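Glutathione S-transferase (Bombyx mori, PDB 3AY8) probably catalyses the conjugation of glutathione to electrophilic substrates, working as a cytosolic homodimer. Local coordinates at residues A21-G26 with A196-D201; E32-F37 with E44-L49; L58-F63 with D77-D82; Q143-T148 with Q184-D189. All coordinates share one frame; numbering follows the deposited sequence.

Contact 1 of 4, residues A21-G26 with A196-D201; sequences AARAIG and APENED
Arg23 and Glu198 form a bidentate salt bridge between segments 21-26 and 196-201, whose backbones keep apart: even the nearest alpha carbons, those of Arg23 and Ala196, are 8.9 Å from each other. The guanidinium presents its side edge. Arg23 NE donates to Glu198 OE1 at 2.8 Å with an N-H...O angle of 167°, and Arg23 NH2 donates to Glu198 OE2 at 2.9 Å, again almost straight. Each oxygen accepts through its syn lone pair, and the guanidinium and carboxylate planes lie only 11° apart, so the two groups form one nearly flat ring of bonds that resists rotation of either.

The side chains cross at about a right angle. Glu198 runs straight out, CG opposite its backbone N and the chain extended beyond, whereas Arg23 bends at chi2 (-47°), which turns the NE edge to the carboxylate. The remaining terminal nitrogen, Arg23 NH1, bonds to a glycerol probably carried over from crystallisation. Farther out, Glu198 also touches Leu19, and Arg23 rests on Ile29.

Helix 13-25 ends just beyond, in a Schellman motif with Gly26 at positive phi. The next residue of helix 196-213, Asn199, bonds to Arg16 and Ser168, so this surface bridge belongs to a wider junction in which helix 13-25 of the thioredoxin-like domain meets helices 158-173 and 196-213 of the all-helical domain.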
loop_
_atom_site.group_PDB
_atom_site.type_symbol
_atom_site.label_atom_id
_atom_site.label_comp_id
_atom_site.label_asym_id
_atom_site.label_seq_id
_atom_site.Cartn_x
_atom_site.Cartn_y
_atom_site.Cartn_z
ATOM N N ALA A 21 0.179 -5.309 15.922
ATOM C CA ALA A 21 -1.112 -5.961 15.661
ATOM C C ALA A 21 -1.228 -7.247 16.483
ATOM O O ALA A 21 -2.269 -7.506 17.083
ATOM C CB ALA A 21 -1.279 -6.268 14.175
ATOM N N ALA A 22 -0.168 -8.048 16.491
ATOM C CA ALA A 22 -0.132 -9.265 17.319
ATOM C C ALA A 22 -0.351 -8.918 18.806
ATOM O O ALA A 22 -1.138 -9.575 19.476
ATOM C CB ALA A 22 1.177 -10.025 17.116
ATOM N N ARG A 23 0.303 -7.861 19.297
ATOM C CA ARG A 23 0.098 -7.412 20.691
ATOM C C ARG A 23 -1.345 -6.981 20.934
ATOM O O ARG A 23 -1.924 -7.316 21.965
ATOM C CB ARG A 23 1.042 -6.265 21.084
ATOM C CG ARG A 23 2.549 -6.525 20.879
ATOM C CD ARG A 23 2.991 -7.876 21.428
ATOM N NE ARG A 23 4.436 -7.981 21.645
ATOM C CZ ARG A 23 5.033 -9.099 22.050
ATOM N NH1 ARG A 23 4.322 -10.199 22.260
ATOM N NH2 ARG A 23 6.333 -9.126 22.251
ATOM N N ALA A 24 -1.921 -6.246 19.980
ATOM C CA ALA A 24 -3.272 -5.710 20.134
ATOM C C ALA A 24 -4.336 -6.804 20.228
ATOM O O ALA A 24 -5.221 -6.725 21.081
ATOM C CB ALA A 24 -3.602 -4.736 19.000
ATOM N N ILE A 25 -4.234 -7.811 19.358
ATOM C CA ILE A 25 -5.215 -8.900 19.371
ATOM C C ILE A 25 -4.905 -9.921 20.461
ATOM O O ILE A 25 -5.763 -10.734 20.817
ATOM C CB ILE A 25 -5.432 -9.557 17.980
ATOM C CG1 ILE A 25 -4.098 -9.823 17.283
ATOM C CG2 ILE A 25 -6.353 -8.681 17.120
ATOM C CD1 ILE A 25 -4.120 -9.626 15.760
ATOM N N GLY A 26 -3.703 -9.832 21.030
ATOM C CA GLY A 26 -3.341 -10.600 22.212
ATOM C C GLY A 26 -2.912 -12.026 21.958
ATOM O O GLY A 26 -3.126 -12.888 22.808
ATOM N N ALA A 196 3.211 -0.746 22.938
ATOM C CA ALA A 196 3.693 0.545 22.534
ATOM C C ALA A 196 5.150 0.849 22.906
ATOM O O ALA A 196 5.832 1.342 22.078
ATOM C CB ALA A 196 2.819 1.581 23.022
ATOM N N PRO A 197 5.621 0.524 24.113
ATOM C CA PRO A 197 7.019 0.745 24.483
ATOM C C PRO A 197 7.963 -0.049 23.654
ATOM O O PRO A 197 8.988 0.437 23.326
ATOM C CB PRO A 197 7.111 0.243 25.929
ATOM C CG PRO A 197 5.850 0.395 26.432
ATOM C CD PRO A 197 4.819 0.291 25.306
ATOM N N GLU A 198 7.580 -1.270 23.359
ATOM C CA GLU A 198 8.353 -2.135 22.534
ATOM C C GLU A 198 8.466 -1.478 21.165
ATOM O O GLU A 198 9.512 -1.443 20.591
ATOM C CB GLU A 198 7.689 -3.512 22.475
ATOM C CG GLU A 198 8.266 -4.540 21.566
ATOM C CD GLU A 198 7.496 -5.858 21.605
ATOM O OE1 GLU A 198 6.289 -5.858 21.478
ATOM O OE2 GLU A 198 8.115 -6.891 21.759
ATOM N N ASN A 199 7.384 -0.908 20.680
ATOM C CA ASN A 199 7.457 -0.160 19.420
ATOM C C ASN A 199 8.345 1.074 19.518
ATOM O O ASN A 199 9.176 1.325 18.640
ATOM C CB ASN A 199 6.071 0.259 18.945
ATOM C CG ASN A 199 6.146 1.201 17.763
ATOM O OD1 ASN A 199 6.483 0.795 16.664
ATOM N ND2 ASN A 199 5.905 2.478 18.009
ATOM N N GLU A 200 8.162 1.843 20.588
ATOM C CA GLU A 200 8.935 3.075 20.800
ATOM C C GLU A 200 10.439 2.826 20.845
ATOM O O GLU A 200 11.234 3.639 20.342
ATOM C CB GLU A 200 8.471 3.778 22.083
ATOM C CG GLU A 200 7.073 4.391 21.991
ATOM C CD GLU A 200 7.010 5.584 21.035
ATOM O OE1 GLU A 200 8.056 6.227 20.819
ATOM O OE2 GLU A 200 5.922 5.882 20.499
ATOM N N ASP A 201 10.842 1.696 21.427
ATOM C CA ASP A 201 12.270 1.351 21.508
ATOM C C ASP A 201 12.864 1.091 20.128
ATOM O O ASP A 201 13.967 1.560 19.824
ATOM C CB ASP A 201 12.496 0.138 22.425
ATOM C CG ASP A 201 12.360 0.488 23.894
ATOM O OD1 ASP A 201 12.804 1.587 24.287
ATOM O OD2 ASP A 201 11.799 -0.322 24.658
#

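Contact 2 of 4, residues E32-F37 with E44-L49; sequences EIVNLF and ESFLKL
Val34 lies over one face of the Phe46 ring in a CH-pi contact, joining the edge of the thioredoxin-like domain to the short helix 44-49 that follows its strand 30-33. The methyl Val34 CG1 sits 4.0 Å from the Phe46 ring centroid and only 18° off the ring normal, which establishes a facial approach, although the methyl is displaced toward the rim on the side of CD1 and CE1. The second methyl, Val34 CG2, reaches the root of the same ring, 4.1 Å from Phe46 CD2. Both branches therefore lie over the same face of the ring, CG1 toward the CD1-CE1 side and CG2 near CG and CD2, and the two side chains cross at about a right angle.

Phe46 is placed for this by a first torsion of 175°, which carries the ring away from its own backbone N and out from the helix. Both partners are buried, with Tyr7 of the central strand 5-8 touching Val34 and Val55 touching Phe46. The backbone of Val34 also bonds to His8, tying the start of the loop to that strand. The closest approach of the pair is at the ring's rim, where Val34 CG1 lies 3.8 Å from Phe46 CE1.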
loop_
_atom_site.group_PDB
_atom_site.type_symbol
_atom_site.label_atom_id
_atom_site.label_comp_id
_atom_site.label_asym_id
_atom_site.label_seq_id
_atom_site.Cartn_x
_atom_site.Cartn_y
_atom_site.Cartn_z
ATOM N N GLU A 32 11.397 -14.120 16.205
ATOM C CA GLU A 32 12.765 -14.333 15.763
ATOM C C GLU A 32 13.315 -13.010 15.243
ATOM O O GLU A 32 12.839 -12.503 14.230
ATOM C CB GLU A 32 12.799 -15.387 14.660
ATOM C CG GLU A 32 14.190 -15.679 14.136
ATOM C CD GLU A 32 14.806 -16.893 14.784
ATOM O OE1 GLU A 32 14.433 -18.023 14.399
ATOM O OE2 GLU A 32 15.661 -16.717 15.675
ATOM N N ILE A 33 14.303 -12.455 15.946
ATOM C CA ILE A 33 14.914 -11.194 15.562
ATOM C C ILE A 33 15.813 -11.416 14.350
ATOM O O ILE A 33 16.659 -12.314 14.346
ATOM C CB ILE A 33 15.700 -10.538 16.734
ATOM C CG1 ILE A 33 14.779 -10.265 17.943
ATOM C CG2 ILE A 33 16.416 -9.265 16.273
ATOM C CD1 ILE A 33 13.587 -9.292 17.647
ATOM N N VAL A 34 15.599 -10.608 13.317
ATOM C CA VAL A 34 16.348 -10.703 12.069
ATOM C C VAL A 34 17.036 -9.359 11.873
ATOM O O VAL A 34 16.385 -8.358 11.574
ATOM C CB VAL A 34 15.406 -11.040 10.866
ATOM C CG1 VAL A 34 16.178 -11.117 9.550
ATOM C CG2 VAL A 34 14.664 -12.352 11.110
ATOM N N ASN A 35 18.350 -9.331 12.072
ATOM C CA ASN A 35 19.112 -8.103 11.894
ATOM C C ASN A 35 19.431 -7.882 10.416
ATOM O O ASN A 35 20.398 -8.434 9.886
ATOM C CB ASN A 35 20.391 -8.125 12.740
ATOM C CG ASN A 35 21.148 -6.812 12.695
ATOM O OD1 ASN A 35 20.866 -5.937 11.871
ATOM N ND2 ASN A 35 22.120 -6.664 13.587
ATOM N N LEU A 36 18.614 -7.067 9.758
ATOM C CA LEU A 36 18.844 -6.752 8.351
ATOM C C LEU A 36 20.100 -5.901 8.110
ATOM O O LEU A 36 20.651 -5.913 7.008
ATOM C CB LEU A 36 17.601 -6.126 7.708
ATOM C CG LEU A 36 16.399 -7.054 7.487
ATOM C CD1 LEU A 36 15.356 -6.354 6.630
ATOM C CD2 LEU A 36 16.791 -8.399 6.857
ATOM N N PHE A 37 20.571 -5.198 9.140
ATOM C CA PHE A 37 21.840 -4.465 9.042
ATOM C C PHE A 37 23.068 -5.381 8.875
ATOM O O PHE A 37 24.104 -4.940 8.369
ATOM C CB PHE A 37 22.048 -3.533 10.242
ATOM C CG PHE A 37 21.174 -2.306 10.232
ATOM C CD1 PHE A 37 20.988 -1.571 11.401
ATOM C CD2 PHE A 37 20.535 -1.887 9.065
ATOM C CE1 PHE A 37 20.186 -0.434 11.411
ATOM C CE2 PHE A 37 19.726 -0.748 9.065
ATOM C CZ PHE A 37 19.553 -0.020 10.242
ATOM N N GLU A 44 19.823 -19.407 8.972
ATOM C CA GLU A 44 19.290 -20.367 7.996
ATOM C C GLU A 44 17.770 -20.502 8.068
ATOM O O GLU A 44 17.108 -20.641 7.037
ATOM C CB GLU A 44 19.923 -21.752 8.199
ATOM C CG GLU A 44 21.437 -21.815 7.992
ATOM C CD GLU A 44 21.847 -22.080 6.546
ATOM O OE1 GLU A 44 20.971 -22.133 5.652
ATOM O OE2 GLU A 44 23.064 -22.238 6.305
ATOM N N SER A 45 17.233 -20.470 9.289
ATOM C CA SER A 45 15.789 -20.576 9.530
ATOM C C SER A 45 14.973 -19.493 8.809
ATOM O O SER A 45 13.819 -19.724 8.446
ATOM C CB SER A 45 15.486 -20.557 11.035
ATOM O OG SER A 45 16.021 -19.402 11.662
ATOM N N PHE A 46 15.584 -18.328 8.603
ATOM C CA PHE A 46 14.954 -17.219 7.882
ATOM C C PHE A 46 15.152 -17.297 6.365
ATOM O O PHE A 46 14.183 -17.204 5.608
ATOM C CB PHE A 46 15.466 -15.873 8.413
ATOM C CG PHE A 46 14.963 -14.678 7.639
ATOM C CD1 PHE A 46 15.844 -13.888 6.908
ATOM C CD2 PHE A 46 13.608 -14.345 7.640
ATOM C CE1 PHE A 46 15.387 -12.780 6.193
ATOM C CE2 PHE A 46 13.145 -13.243 6.927
ATOM C CZ PHE A 46 14.037 -12.462 6.203
ATOM N N LEU A 47 16.408 -17.466 5.940
ATOM C CA LEU A 47 16.787 -17.522 4.517
ATOM C C LEU A 47 16.085 -18.652 3.752
ATOM O O LEU A 47 15.918 -18.574 2.532
ATOM C CB LEU A 47 18.317 -17.643 4.365
ATOM C CG LEU A 47 19.230 -16.603 5.037
ATOM C CD1 LEU A 47 20.644 -17.135 5.181
ATOM C CD2 LEU A 47 19.242 -15.266 4.306
ATOM N N LYS A 48 15.661 -19.678 4.489
ATOM C CA LYS A 48 15.019 -20.873 3.937
ATOM C C LYS A 48 13.620 -20.639 3.344
ATOM O O LYS A 48 13.348 -21.044 2.213
ATOM C CB LYS A 48 14.943 -21.961 5.021
ATOM C CG LYS A 48 14.367 -23.299 4.563
ATOM C CD LYS A 48 13.971 -24.186 5.746
ATOM C CE LYS A 48 15.179 -24.861 6.393
ATOM N NZ LYS A 48 14.769 -25.904 7.378
ATOM N N LEU A 49 12.747 -19.980 4.106
ATOM C CA LEU A 49 11.301 -20.038 3.849
ATOM C C LEU A 49 10.691 -19.060 2.834
ATOM O O LEU A 49 9.616 -19.335 2.301
ATOM C CB LEU A 49 10.509 -19.992 5.169
ATOM C CG LEU A 49 10.938 -19.120 6.355
ATOM C CD1 LEU A 49 10.885 -17.634 6.034
ATOM C CD2 LEU A 49 10.059 -19.439 7.556
#

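Contact 3 of 4, residues L58-F63 with D77-D82; sequences LDDNNF and DKYGKD
Asp60, at the end of strand 57-60, carries the contact with Lys78 and Tyr79 at the end of helix 68-79. Earlier in the strand, Leu58 points its side chain toward the helix but packs on Ile71, Tyr74 and Leu75, earlier in the same helix than segment 77-82. Asp59 takes part in the turn itself: its OD1 accepts from Asn62 N at 2.7 Å, an Asx motif.

Asp60 sends CG opposite its backbone N (chi1 179°), straight at the helix, and Tyr79 comes from the opposite direction. Tyr79 OH donates to Asp60 OD2 at 2.9 Å, arriving on the syn side but 33° out of the carboxylate plane, while the carboxylate and ring planes are 50° apart. From the ring's own standpoint the oxygen lies at the edge, near the plane. Lys78 NZ adds a weak salt bridge to the same Asp60 OD2 at 3.3 Å, its chain bending at chi2 and chi4, with Lys78 CG passing over one face of the Tyr79 ring.

From Asp60 to Phe63 the chain makes a type I' turn, closed by Phe63 N to Asp60 O at 3.1 Å. Phe63 then turns to Tyr74 and to Gln91 of the second subunit, while Leu90 of that subunit packs on Lys78.

Tyr74 OH also bonds to Asp60 OD2, its strongest polar partner. One buried carboxylate oxygen is thus held by two tyrosine hydroxyls and, more weakly, by the Lys78 ammonium, a setting that would probably favour the ionised form of Asp60.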
loop_
_atom_site.group_PDB
_atom_site.type_symbol
_atom_site.label_atom_id
_atom_site.label_comp_id
_atom_site.label_asym_id
_atom_site.label_seq_id
_atom_site.Cartn_x
_atom_site.Cartn_y
_atom_site.Cartn_z
ATOM N N LEU A 58 5.570 -13.766 8.637
ATOM C CA LEU A 58 4.866 -14.612 9.565
ATOM C C LEU A 58 4.963 -16.073 9.096
ATOM O O LEU A 58 4.750 -16.366 7.919
ATOM C CB LEU A 58 3.403 -14.181 9.648
ATOM C CG LEU A 58 2.498 -14.853 10.685
ATOM C CD1 LEU A 58 2.763 -14.324 12.101
ATOM C CD2 LEU A 58 1.040 -14.675 10.309
ATOM N N ASP A 59 5.306 -16.969 10.016
ATOM C CA ASP A 59 5.180 -18.415 9.781
ATOM C C ASP A 59 4.109 -18.965 10.723
ATOM O O ASP A 59 4.353 -19.169 11.916
ATOM C CB ASP A 59 6.519 -19.128 9.995
ATOM C CG ASP A 59 6.473 -20.619 9.621
ATOM O OD1 ASP A 59 5.379 -21.226 9.558
ATOM O OD2 ASP A 59 7.551 -21.187 9.388
ATOM N N ASP A 60 2.911 -19.157 10.182
ATOM C CA ASP A 60 1.810 -19.744 10.923
ATOM C C ASP A 60 1.663 -21.207 10.510
ATOM O O ASP A 60 0.923 -21.522 9.565
ATOM C CB ASP A 60 0.508 -18.994 10.640
ATOM C CG ASP A 60 -0.685 -19.589 11.373
ATOM O OD1 ASP A 60 -0.515 -20.566 12.133
ATOM O OD2 ASP A 60 -1.804 -19.083 11.190
ATOM N N ASN A 61 2.392 -22.085 11.204
ATOM C CA ASN A 61 2.290 -23.537 10.998
ATOM C C ASN A 61 2.589 -23.887 9.533
ATOM O O ASN A 61 1.843 -24.624 8.886
ATOM C CB ASN A 61 0.908 -24.058 11.437
ATOM C CG ASN A 61 0.588 -23.772 12.929
ATOM O OD1 ASN A 61 0.253 -24.687 13.681
ATOM N ND2 ASN A 61 0.674 -22.503 13.346
ATOM N N ASN A 62 3.678 -23.311 9.022
ATOM C CA ASN A 62 4.123 -23.455 7.625
ATOM C C ASN A 62 3.409 -22.647 6.522
ATOM O O ASN A 62 3.883 -22.623 5.383
ATOM C CB ASN A 62 4.313 -24.927 7.233
ATOM C CG ASN A 62 5.519 -25.537 7.916
ATOM O OD1 ASN A 62 6.604 -25.599 7.333
ATOM N ND2 ASN A 62 5.358 -25.927 9.180
ATOM N N PHE A 63 2.302 -21.988 6.856
ATOM C CA PHE A 63 1.772 -20.909 6.005
ATOM C C PHE A 63 2.648 -19.686 6.241
ATOM O O PHE A 63 2.649 -19.101 7.331
ATOM C CB PHE A 63 0.298 -20.592 6.310
ATOM C CG PHE A 63 -0.239 -19.377 5.567
ATOM C CD1 PHE A 63 -0.335 -19.372 4.174
ATOM C CD2 PHE A 63 -0.663 -18.251 6.267
ATOM C CE1 PHE A 63 -0.827 -18.253 3.483
ATOM C CE2 PHE A 63 -1.160 -17.123 5.594
ATOM C CZ PHE A 63 -1.237 -17.130 4.194
ATOM N N ASP A 77 -8.334 -11.604 11.828
ATOM C CA ASP A 77 -9.415 -12.529 11.459
ATOM C C ASP A 77 -9.192 -13.956 12.000
ATOM O O ASP A 77 -10.137 -14.600 12.435
ATOM C CB ASP A 77 -9.634 -12.556 9.932
ATOM C CG ASP A 77 -10.534 -11.423 9.433
ATOM O OD1 ASP A 77 -11.182 -10.745 10.258
ATOM O OD2 ASP A 77 -10.607 -11.203 8.200
ATOM N N LYS A 78 -7.950 -14.438 11.978
ATOM C CA LYS A 78 -7.678 -15.808 12.408
ATOM C C LYS A 78 -7.711 -15.982 13.943
ATOM O O LYS A 78 -8.265 -16.966 14.438
ATOM C CB LYS A 78 -6.359 -16.322 11.804
ATOM C CG LYS A 78 -6.030 -17.781 12.122
ATOM C CD LYS A 78 -6.504 -18.735 11.049
ATOM C CE LYS A 78 -6.243 -20.185 11.444
ATOM N NZ LYS A 78 -4.780 -20.549 11.394
ATOM N N TYR A 79 -7.152 -15.022 14.678
ATOM C CA TYR A 79 -6.959 -15.167 16.128
ATOM C C TYR A 79 -7.672 -14.134 16.999
ATOM O O TYR A 79 -7.687 -14.268 18.224
ATOM C CB TYR A 79 -5.457 -15.230 16.467
ATOM C CG TYR A 79 -4.751 -16.373 15.771
ATOM C CD1 TYR A 79 -4.977 -17.697 16.158
ATOM C CD2 TYR A 79 -3.888 -16.137 14.705
ATOM C CE1 TYR A 79 -4.354 -18.762 15.496
ATOM C CE2 TYR A 79 -3.255 -17.184 14.043
ATOM C CZ TYR A 79 -3.494 -18.496 14.446
ATOM O OH TYR A 79 -2.879 -19.535 13.793
ATOM N N GLY A 80 -8.277 -13.122 16.383
ATOM C CA GLY A 80 -9.029 -12.108 17.130
ATOM C C GLY A 80 -10.170 -12.685 17.953
ATOM O O GLY A 80 -10.938 -13.511 17.464
ATOM N N LYS A 81 -10.281 -12.240 19.203
ATOM C CA LYS A 81 -11.278 -12.771 20.135
ATOM C C LYS A 81 -12.601 -12.012 20.050
ATOM O O LYS A 81 -13.607 -12.445 20.614
ATOM C CB LYS A 81 -10.738 -12.756 21.569
ATOM C CG LYS A 81 -9.758 -13.883 21.864
ATOM C CD LYS A 81 -8.920 -13.580 23.101
ATOM C CE LYS A 81 -7.898 -14.682 23.347
ATOM N NZ LYS A 81 -6.712 -14.164 24.085
ATOM N N ASP A 82 -12.576 -10.873 19.357
ATOM C CA ASP A 82 -13.768 -10.092 19.019
ATOM C C ASP A 82 -13.510 -9.442 17.652
ATOM O O ASP A 82 -12.566 -9.827 16.946
ATOM C CB ASP A 82 -14.040 -9.022 20.089
ATOM C CG ASP A 82 -12.863 -8.079 20.284
ATOM O OD1 ASP A 82 -11.707 -8.551 20.261
ATOM O OD2 ASP A 82 -13.089 -6.860 20.464
#

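Contact 4 of 4, residues Q143-T148 with Q184-D189; sequences QFLEKT and QRWIKD
Two hydrogen bonds from Arg185 converge on the backbone carbonyl of Leu145. The guanidinium approaches end-on: Arg185 NH2 donates to Leu145 O at 2.8 Å and Arg185 NH1 to the same Leu145 O at 3.0 Å, with the acceptor practically in the guanidinium plane for both. Their directions at the oxygen differ. NH2 lies in the carbonyl plane on a lone pair, with a C=O...N angle of 133°, whereas NH1 is tilted 20° from that plane. A bend at chi3 (80°) in the otherwise extended arginine turns the two terminal nitrogens to the carbonyl. NH2 also bonds to Lys149 O, so the charged group gathers carbonyls where helix 128-147 gives way to the following loop.

Apolar contact joins Leu145 to Trp186. Both methyls of the leucine take part: Leu145 CD2 meets Trp186 CD1 at 3.6 Å, and Leu145 CD1 lies 3.6 Å from Trp186 CB while standing over one face of the indole, offset toward its rim. Trp186 is buried, and Ile163 and Met167 of helix 158-173 also pack on it. The indole's polar edge is satisfied separately, through a hydrogen bond from Trp186 NE1 to Asp160 OD1.

Polar clasp and buried leucine-tryptophan pair together fasten the end of helix 128-147 to helix 181-190, beside helix 158-173, within the all-helical C-terminal domain of the glutathione transferase fold.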
loop_
_atom_site.group_PDB
_atom_site.type_symbol
_atom_site.label_atom_id
_atom_site.label_comp_id
_atom_site.label_asym_id
_atom_site.label_seq_id
_atom_site.Cartn_x
_atom_site.Cartn_y
_atom_site.Cartn_z
ATOM N N GLN A 143 -6.569 15.255 9.277
ATOM C CA GLN A 143 -8.011 15.319 8.977
ATOM C C GLN A 143 -8.778 14.045 9.345
ATOM O O GLN A 143 -9.870 14.138 9.928
ATOM C CB GLN A 143 -8.281 15.703 7.511
ATOM C CG GLN A 143 -7.945 17.163 7.181
ATOM C CD GLN A 143 -8.551 18.150 8.186
ATOM O OE1 GLN A 143 -9.762 18.181 8.399
ATOM N NE2 GLN A 143 -7.701 18.946 8.810
ATOM N N PHE A 144 -8.223 12.868 9.030
ATOM C CA PHE A 144 -8.839 11.598 9.481
ATOM C C PHE A 144 -9.163 11.686 10.971
ATOM O O PHE A 144 -10.247 11.300 11.411
ATOM C CB PHE A 144 -7.911 10.379 9.278
ATOM C CG PHE A 144 -7.487 10.136 7.852
ATOM C CD1 PHE A 144 -8.242 10.600 6.774
ATOM C CD2 PHE A 144 -6.345 9.395 7.593
ATOM C CE1 PHE A 144 -7.824 10.362 5.453
ATOM C CE2 PHE A 144 -5.933 9.142 6.294
ATOM C CZ PHE A 144 -6.662 9.632 5.226
ATOM N N LEU A 145 -8.212 12.215 11.733
ATOM C CA LEU A 145 -8.297 12.264 13.190
ATOM C C LEU A 145 -9.098 13.463 13.732
ATOM O O LEU A 145 -9.170 13.668 14.940
ATOM C CB LEU A 145 -6.885 12.242 13.783
ATOM C CG LEU A 145 -6.120 10.934 13.579
ATOM C CD1 LEU A 145 -4.634 11.153 13.789
ATOM C CD2 LEU A 145 -6.659 9.823 14.501
ATOM N N GLU A 146 -9.682 14.248 12.832
ATOM C CA GLU A 146 -10.587 15.335 13.213
ATOM C C GLU A 146 -11.982 14.758 13.443
ATOM O O GLU A 146 -12.716 15.212 14.321
ATOM C CB GLU A 146 -10.637 16.406 12.109
ATOM C CG GLU A 146 -11.620 17.570 12.374
ATOM C CD GLU A 146 -11.170 18.472 13.501
ATOM O OE1 GLU A 146 -9.943 18.631 13.700
ATOM O OE2 GLU A 146 -12.042 19.024 14.199
ATOM N N LYS A 147 -12.325 13.751 12.646
ATOM C CA LYS A 147 -13.647 13.132 12.663
ATOM C C LYS A 147 -13.800 12.146 13.819
ATOM O O LYS A 147 -14.801 12.180 14.539
ATOM C CB LYS A 147 -13.906 12.424 11.328
ATOM C CG LYS A 147 -13.649 13.295 10.105
ATOM C CD LYS A 147 -13.876 12.528 8.801
ATOM C CE LYS A 147 -13.828 13.455 7.593
ATOM N NZ LYS A 147 -12.465 14.014 7.350
ATOM N N THR A 148 -12.803 11.276 13.995
ATOM C CA THR A 148 -12.848 10.223 15.020
ATOM C C THR A 148 -11.617 10.273 15.934
ATOM O O THR A 148 -10.569 10.826 15.554
ATOM C CB THR A 148 -12.938 8.809 14.379
ATOM O OG1 THR A 148 -11.887 8.644 13.423
ATOM C CG2 THR A 148 -14.279 8.586 13.664
ATOM N N GLN A 184 -1.042 14.963 17.156
ATOM C CA GLN A 184 -0.460 15.135 18.502
ATOM C C GLN A 184 -1.307 14.458 19.577
ATOM O O GLN A 184 -0.775 13.777 20.446
ATOM C CB GLN A 184 -0.264 16.620 18.840
ATOM C CG GLN A 184 0.802 17.301 17.995
ATOM C CD GLN A 184 0.988 18.755 18.354
ATOM O OE1 GLN A 184 0.049 19.549 18.298
ATOM N NE2 GLN A 184 2.210 19.119 18.703
ATOM N N ARG A 185 -2.625 14.626 19.493
ATOM C CA ARG A 185 -3.557 13.983 20.422
ATOM C C ARG A 185 -3.498 12.452 20.285
ATOM O O ARG A 185 -3.397 11.712 21.273
ATOM C CB ARG A 185 -4.984 14.460 20.139
ATOM C CG ARG A 185 -6.065 13.777 21.005
ATOM C CD ARG A 185 -7.460 13.898 20.388
ATOM N NE ARG A 185 -7.686 12.914 19.322
ATOM C CZ ARG A 185 -8.083 13.196 18.081
ATOM N NH1 ARG A 185 -8.311 14.455 17.706
ATOM N NH2 ARG A 185 -8.263 12.209 17.204
ATOM N N TRP A 186 -3.579 11.986 19.046
ATOM C CA TRP A 186 -3.661 10.561 18.762
ATOM C C TRP A 186 -2.382 9.824 19.167
ATOM O O TRP A 186 -2.451 8.704 19.673
ATOM C CB TRP A 186 -4.007 10.368 17.279
ATOM C CG TRP A 186 -3.771 9.011 16.701
ATOM C CD1 TRP A 186 -4.619 7.949 16.738
ATOM C CD2 TRP A 186 -2.621 8.584 15.952
ATOM N NE1 TRP A 186 -4.070 6.879 16.063
ATOM C CE2 TRP A 186 -2.845 7.244 15.570
ATOM C CE3 TRP A 186 -1.425 9.210 15.566
ATOM C CZ2 TRP A 186 -1.915 6.506 14.828
ATOM C CZ3 TRP A 186 -0.502 8.486 14.824
ATOM C CH2 TRP A 186 -0.749 7.139 14.468
ATOM N N ILE A 187 -1.230 10.459 18.968
ATOM C CA ILE A 187 0.056 9.817 19.252
ATOM C C ILE A 187 0.278 9.567 20.755
ATOM O O ILE A 187 0.950 8.608 21.133
ATOM C CB ILE A 187 1.248 10.571 18.603
ATOM C CG1 ILE A 187 2.483 9.670 18.530
ATOM C CG2 ILE A 187 1.550 11.871 19.327
ATOM C CD1 ILE A 187 2.457 8.707 17.358
ATOM N N LYS A 188 -0.308 10.418 21.599
ATOM C CA LYS A 188 -0.360 10.176 23.051
ATOM C C LYS A 188 -1.311 9.028 23.375
ATOM O O LYS A 188 -1.018 8.213 24.236
ATOM C CB LYS A 188 -0.824 11.421 23.800
ATOM C CG LYS A 188 0.051 12.632 23.625
ATOM C CD LYS A 188 -0.643 13.831 24.254
ATOM C CE LYS A 188 0.182 15.103 24.085
ATOM N NZ LYS A 188 -0.704 16.290 24.220
ATOM N N ASP A 189 -2.451 8.961 22.691
ATOM C CA ASP A 189 -3.353 7.816 22.862
ATOM C C ASP A 189 -2.712 6.495 22.421
ATOM O O ASP A 189 -2.987 5.447 23.009
ATOM C CB ASP A 189 -4.671 8.033 22.129
ATOM C CG ASP A 189 -5.614 8.953 22.887
ATOM O OD1 ASP A 189 -5.496 9.051 24.129
ATOM O OD2 ASP A 189 -6.457 9.594 22.232
#

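In the fold
From the N terminus, helix 13-25 supplies the first half of contact 1, whose partner comes only with helix 196-213, so this long loop spans both domains and encloses the other three. Inside it, contact 2 closes first, a short loop from strand 30-33 to helix 44-49. Contact 3 follows in series, from strand 57-60 to the end of helix 68-79; Leu49 CD2 of one packs 3.6 Å from Asp59 OD2 of the other, both being tied to the same sheet. Contact 4 then closes within the helical domain, its centre about 35 Å from that of contact 2. No loops cross, and of the four only contact 1 joins the domains.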